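Local coordinates for protein mitochondrial edited mRNA stability factor 1 (Trypanosoma brucei, PDB 6NL1) that probably processes the 5' ends of mitochondrial mRNAs as a nudix-family RNA-binding protein that stabilises edited transcripts, at residues E141-N146 / G162-A167. Numbering follows the deposited sequence.
Sequences ERLSEN and GAYETA
Arg-142 reaches across to Gly-162 and Tyr-164, joining two parts of the long loop that links strand 132-137 to strand 171-178 at the protein surface. Arg-142 NE donates to Gly-162 O at 2.7 Å in a nearly straight bond (163°), with the acceptor in the guanidinium plane and the donor in the plane of the carbonyl. Arg-142 NH2 adds a weak bond to Gly-162 O at 3.2 Å, so one carbonyl takes two N-H groups. A bend at chi3 (56°) swings NE toward Gly-162 O. Pinned at this edge, the guanidinium lies over one face of Tyr-164, its plane tilted 25° from the ring and Arg-142 CZ 3.8 Å from the centroid of the Tyr-164 ring, a cation-pi stack displaced toward CE1. Leu-143 CD2 approaches the same ring obliquely, 4.0 Å from CD2 of Tyr-164. The phenol OH is hydrogen-bonded to Asp-171, at the start of strand 171-178. A water joins the two backbones, donating to Arg-142 O and accepting from Tyr-164 N; Arg-142 O also receives the turn bond from Glu-145 N. Beside this polar cluster, Glu-145 CB packs 3.5 Å from Ala-163 N. Directional bonding at the guanidinium edge and stacking on its face together fix the group's rotation, while the nearby Asp-171 carboxylate probably makes the tyrosine ring a more favourable partner for the positive charge.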
ATOM      1  N   GLU A 141      -3.054   9.843  23.431  1.00 25.30           N
ATOM      2  CA  GLU A 141      -3.769  11.079  23.724  1.00 34.12           C
ATOM      3  C   GLU A 141      -3.165  12.229  22.932  1.00 34.44           C
ATOM      4  O   GLU A 141      -3.852  13.179  22.591  1.00 35.73           O
ATOM      5  CB  GLU A 141      -3.712  11.403  25.221  1.00 37.44           C
ATOM      6  CG  GLU A 141      -4.244  10.298  26.117  1.00 76.93           C
ATOM      7  CD  GLU A 141      -5.724  10.039  25.902  1.00106.54           C
ATOM      8  OE1 GLU A 141      -6.510  11.013  25.904  1.00108.02           O
ATOM      9  OE2 GLU A 141      -6.103   8.862  25.720  1.00106.52           O
ATOM     10  N   ARG A 142      -1.873  12.148  22.652  1.00 28.78           N
ATOM     11  CA  ARG A 142      -1.226  13.211  21.890  1.00 28.64           C
ATOM     12  C   ARG A 142      -1.790  13.294  20.475  1.00 29.59           C
ATOM     13  O   ARG A 142      -1.737  14.346  19.837  1.00 25.58           O
ATOM     14  CB  ARG A 142       0.292  13.029  21.874  1.00 22.68           C
ATOM     15  CG  ARG A 142       0.931  13.141  23.271  1.00 30.27           C
ATOM     16  CD  ARG A 142       2.465  13.214  23.212  1.00 27.04           C
ATOM     17  NE  ARG A 142       2.927  14.322  22.374  1.00 37.21           N
ATOM     18  CZ  ARG A 142       4.187  14.503  21.983  1.00 35.32           C
ATOM     19  NH1 ARG A 142       5.131  13.657  22.359  1.00 30.72           N
ATOM     20  NH2 ARG A 142       4.504  15.534  21.212  1.00 34.90           N
ATOM     21  N   LEU A 143      -2.353  12.190  19.990  1.00 26.72           N
ATOM     22  CA  LEU A 143      -2.900  12.180  18.638  1.00 25.52           C
ATOM     23  C   LEU A 143      -4.230  12.919  18.550  1.00 32.15           C
ATOM     24  O   LEU A 143      -4.691  13.236  17.457  1.00 27.45           O
ATOM     25  CB  LEU A 143      -3.021  10.760  18.091  1.00 20.69           C
ATOM     26  CG  LEU A 143      -1.694  10.025  17.891  1.00 27.27           C
ATOM     27  CD1 LEU A 143      -1.935   8.559  17.514  1.00 21.27           C
ATOM     28  CD2 LEU A 143      -0.847  10.737  16.844  1.00 21.63           C
ATOM     29  N   SER A 144      -4.826  13.227  19.700  1.00 23.18           N
ATOM     30  CA  SER A 144      -6.057  14.021  19.714  1.00 22.88           C
ATOM     31  C   SER A 144      -5.807  15.498  19.981  1.00 28.96           C
ATOM     32  O   SER A 144      -6.757  16.272  20.100  1.00 31.75           O
ATOM     33  CB  SER A 144      -7.060  13.464  20.730  1.00 30.58           C
ATOM     34  OG  SER A 144      -7.603  12.236  20.269  1.00 38.29           O
ATOM     35  N   GLU A 145      -4.533  15.881  20.094  1.00 28.13           N
ATOM     36  CA  GLU A 145      -4.147  17.289  20.259  1.00 24.02           C
ATOM     37  C   GLU A 145      -3.926  17.969  18.902  1.00 36.60           C
ATOM     38  O   GLU A 145      -3.372  17.362  17.980  1.00 33.51           O
ATOM     39  CB  GLU A 145      -2.842  17.398  21.069  1.00 35.10           C
ATOM     40  CG  GLU A 145      -2.909  16.827  22.477  1.00 29.96           C
ATOM     41  CD  GLU A 145      -3.844  17.618  23.373  1.00 44.59           C
ATOM     42  OE1 GLU A 145      -4.060  18.817  23.091  1.00 50.64           O
ATOM     43  OE2 GLU A 145      -4.374  17.038  24.347  1.00 51.56           O
ATOM     44  N   ASN A 146      -4.347  19.227  18.798  1.00 32.91           N
ATOM     45  CA  ASN A 146      -4.090  20.075  17.625  1.00 44.99           C
ATOM     46  C   ASN A 146      -2.816  20.886  17.769  1.00 48.87           C
ATOM     47  O   ASN A 146      -2.114  21.139  16.794  1.00 52.83           O
ATOM     48  CB  ASN A 146      -5.222  21.078  17.423  1.00 58.86           C
ATOM     49  CG  ASN A 146      -6.551  20.417  17.253  1.00 71.92           C
ATOM     50  OD1 ASN A 146      -6.808  19.782  16.234  1.00 75.39           O
ATOM     51  ND2 ASN A 146      -7.418  20.564  18.247  1.00 66.93           N
ATOM     52  N   GLY A 162       1.838  17.903  23.670  1.00 33.65           N
ATOM     53  CA  GLY A 162       0.848  18.338  22.707  1.00 35.63           C
ATOM     54  C   GLY A 162       0.957  17.533  21.427  1.00 30.99           C
ATOM     55  O   GLY A 162       1.471  16.411  21.420  1.00 31.18           O
ATOM     56  N   ALA A 163       0.478  18.128  20.341  1.00 35.11           N
ATOM     57  CA  ALA A 163       0.509  17.524  19.020  1.00 32.91           C
ATOM     58  C   ALA A 163       1.926  17.138  18.625  1.00 39.06           C
ATOM     59  O   ALA A 163       2.887  17.787  19.029  1.00 34.17           O
ATOM     60  CB  ALA A 163      -0.063  18.493  18.006  1.00 27.86           C
ATOM     61  N   TYR A 164       2.050  16.078  17.834  1.00 27.81           N
ATOM     62  CA  TYR A 164       3.316  15.764  17.176  1.00 36.76           C
ATOM     63  C   TYR A 164       3.466  16.668  15.962  1.00 29.89           C
ATOM     64  O   TYR A 164       2.482  17.002  15.314  1.00 34.25           O
ATOM     65  CB  TYR A 164       3.348  14.301  16.718  1.00 27.66           C
ATOM     66  CG  TYR A 164       3.539  13.289  17.830  1.00 30.26           C
ATOM     67  CD1 TYR A 164       4.788  13.095  18.420  1.00 27.47           C
ATOM     68  CD2 TYR A 164       2.478  12.510  18.271  1.00 28.56           C
ATOM     69  CE1 TYR A 164       4.966  12.161  19.432  1.00 28.15           C
ATOM     70  CE2 TYR A 164       2.646  11.574  19.282  1.00 22.35           C
ATOM     71  CZ  TYR A 164       3.887  11.401  19.854  1.00 24.54           C
ATOM     72  OH  TYR A 164       4.037  10.468  20.848  1.00 26.75           O
ATOM     73  N   GLU A 165       4.695  17.050  15.645  1.00 34.36           N
ATOM     74  CA  GLU A 165       4.949  17.889  14.480  1.00 36.94           C
ATOM     75  C   GLU A 165       4.587  17.150  13.200  1.00 36.42           C
ATOM     76  O   GLU A 165       3.917  17.701  12.332  1.00 36.52           O
ATOM     77  CB  GLU A 165       6.425  18.291  14.418  1.00 38.36           C
ATOM     78  CG  GLU A 165       6.938  19.036  15.638  1.00 79.92           C
ATOM     79  CD  GLU A 165       6.802  20.537  15.504  1.00119.24           C
ATOM     80  OE1 GLU A 165       6.147  20.996  14.544  1.00129.23           O
ATOM     81  OE2 GLU A 165       7.358  21.258  16.360  1.00127.93           O
ATOM     82  N   THR A 166       5.053  15.905  13.081  1.00 28.24           N
ATOM     83  CA  THR A 166       4.812  15.095  11.886  1.00 32.52           C
ATOM     84  C   THR A 166       4.578  13.631  12.260  1.00 26.07           C
ATOM     85  O   THR A 166       4.940  13.194  13.354  1.00 28.92           O
ATOM     86  CB  THR A 166       6.020  15.124  10.909  1.00 37.22           C
ATOM     87  OG1 THR A 166       7.090  14.347  11.455  1.00 34.94           O
ATOM     88  CG2 THR A 166       6.517  16.551  10.648  1.00 27.04           C
ATOM     89  N   ALA A 167       3.990  12.871  11.337  1.00 29.58           N
ATOM     90  CA  ALA A 167       3.811  11.430  11.519  1.00 29.96           C
ATOM     91  C   ALA A 167       5.115  10.738  11.918  1.00 33.48           C
ATOM     92  O   ALA A 167       5.122   9.829  12.756  1.00 26.63           O
ATOM     93  CB  ALA A 167       3.267  10.805  10.252  1.00 23.36           C
TER
HETATM   94  O   HOH W   1      -0.480  14.753  17.276  1.00 21.80           O